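Local coordinates for NAD-dependent deacetylase 2 (Archaeoglobus fulgidus, PDB 1S7G) that removes acetyl groups from lysines of proteins such as the chromatin protein Alba, consuming NAD and releasing nicotinamide, and so represses transcription, at the interface of chains A and B. Residues are numbered along the deposited sequence; one frame, centred on the assembly and turned at random. Chains: chain A/B, NAD-dependent deacetylase 2.

The interface of chains A and B. Residues chain A 74-75, 108, 135-136, 139; chain B 74-75.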
# COMPACT_ATOMS: atom_id res chain seq x y z
N LEU A 74 18.22 -19.32 -9.82
CA LEU A 74 18.50 -18.77 -8.50
C LEU A 74 19.13 -17.38 -8.62
O LEU A 74 19.05 -16.57 -7.70
CB LEU A 74 19.45 -19.69 -7.72
CG LEU A 74 18.88 -21.06 -7.33
CD1 LEU A 74 19.99 -21.95 -6.78
CD2 LEU A 74 17.77 -20.87 -6.30
N PHE A 75 19.77 -17.12 -9.76
CA PHE A 75 20.39 -15.82 -9.95
C PHE A 75 19.73 -15.00 -11.04
O PHE A 75 20.35 -14.15 -11.67
CB PHE A 75 21.89 -15.99 -10.24
CG PHE A 75 22.63 -16.66 -9.13
CD1 PHE A 75 22.70 -18.05 -9.07
CD2 PHE A 75 23.21 -15.91 -8.12
CE1 PHE A 75 23.35 -18.68 -8.01
CE2 PHE A 75 23.86 -16.53 -7.05
CZ PHE A 75 23.93 -17.92 -7.00
N ARG A 108 14.81 -5.15 -6.90
CA ARG A 108 16.09 -5.11 -7.60
C ARG A 108 16.00 -4.27 -8.87
O ARG A 108 17.02 -3.78 -9.35
CB ARG A 108 16.55 -6.54 -7.94
CG ARG A 108 17.08 -7.30 -6.72
CD ARG A 108 17.29 -8.77 -7.01
NE ARG A 108 18.31 -9.00 -8.03
CZ ARG A 108 18.65 -10.21 -8.49
NH1 ARG A 108 19.58 -10.33 -9.42
NH2 ARG A 108 18.05 -11.29 -8.01
N TRP A 135 19.43 -14.68 2.37
CA TRP A 135 19.47 -15.81 1.45
C TRP A 135 20.81 -15.88 0.72
O TRP A 135 21.25 -16.94 0.30
CB TRP A 135 18.33 -15.68 0.45
CG TRP A 135 18.33 -16.71 -0.63
CD1 TRP A 135 18.29 -16.48 -1.97
CD2 TRP A 135 18.29 -18.13 -0.46
NE1 TRP A 135 18.22 -17.67 -2.65
CE2 TRP A 135 18.21 -18.70 -1.75
CE3 TRP A 135 18.30 -18.98 0.65
CZ2 TRP A 135 18.15 -20.08 -1.97
CZ3 TRP A 135 18.24 -20.36 0.43
CH2 TRP A 135 18.17 -20.89 -0.86
N SER A 136 21.47 -14.73 0.58
CA SER A 136 22.75 -14.67 -0.11
C SER A 136 23.83 -15.50 0.59
O SER A 136 24.84 -15.85 -0.03
CB SER A 136 23.23 -13.22 -0.24
OG SER A 136 23.48 -12.63 1.02
N VAL A 139 22.63 -19.35 -0.82
CA VAL A 139 22.40 -19.63 -2.23
C VAL A 139 23.34 -20.62 -2.89
O VAL A 139 22.91 -21.65 -3.41
CB VAL A 139 22.41 -18.34 -3.08
CG1 VAL A 139 21.01 -18.00 -3.51
CG2 VAL A 139 23.03 -17.20 -2.31
N LEU B 74 26.39 -10.65 -4.42
CA LEU B 74 25.27 -11.30 -5.09
C LEU B 74 24.04 -10.41 -5.21
O LEU B 74 23.78 -9.57 -4.35
CB LEU B 74 24.88 -12.59 -4.35
CG LEU B 74 25.88 -13.74 -4.37
CD1 LEU B 74 25.36 -14.87 -3.49
CD2 LEU B 74 26.09 -14.22 -5.80
N PHE B 75 23.28 -10.62 -6.29
CA PHE B 75 22.06 -9.86 -6.55
C PHE B 75 22.34 -8.36 -6.58
O PHE B 75 21.47 -7.55 -6.23
CB PHE B 75 21.01 -10.17 -5.48
CG PHE B 75 20.86 -11.64 -5.19
CD1 PHE B 75 20.66 -12.55 -6.22
CD2 PHE B 75 20.93 -12.11 -3.88
CE1 PHE B 75 20.53 -13.92 -5.95
CE2 PHE B 75 20.80 -13.47 -3.60
CZ PHE B 75 20.60 -14.37 -4.64
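B:Phe75 pushes its ring into a groove of chain A bounded by A:Arg108, A:Phe75, A:Trp135, A:Ser136 and A:Val139, and buries 128 Å² there; a flat phenylalanine can meet several neighbours at once. Its CB sits over the centre of the A:Arg108 guanidinium, 3.8 Å above the plane, a flat face on which an apolar CB can rest. The two flat groups are tilted 51° apart; NH2 of A:Arg108 comes to 3.4 Å from CD1 of B:Phe75. The arginine chain bends at chi3 (63°) on its way there. Farther along the ring, CE1 meets the backbone O of A:Leu74 at 3.5 Å, and CZ meets CG1 of A:Val139, a compact branched tip, at 3.8 Å. CD1 of A:Trp135 and CB of A:Ser136 add looser apolar contacts. A:Phe75 crosses B:Phe75 at about a right angle, CD2 to CE1 at 4.0 Å. B:Leu74, next in sequence, forks: CD2 touches CE2 of A:Phe75 at 3.4 Å, while CD1 presses closely on CG2 of A:Val139. Its CB lies over the rim of one B:Phe75 face, which may limit ring rotation. An alanine in place of B:Phe75 would probably open a gap between A:Val139 and A:Phe75 and strip A:Arg108 NH2 of its ring neighbour, though CB would remain. Behind this shell, 3-10 helix 135-137 carries A:Trp135 and A:Ser136, A:Val139 begins helix 139-143 with its CA over the indole, and A:Arg108 ends helix 105-108. B:Phe75 has positive phi (56°), A:Phe75 negative, matching their unequal roles. Whether the contact forms in solution the structure alone does not show; this uneven apolar patch joins two copies in the deposited assembly and may contribute to their association.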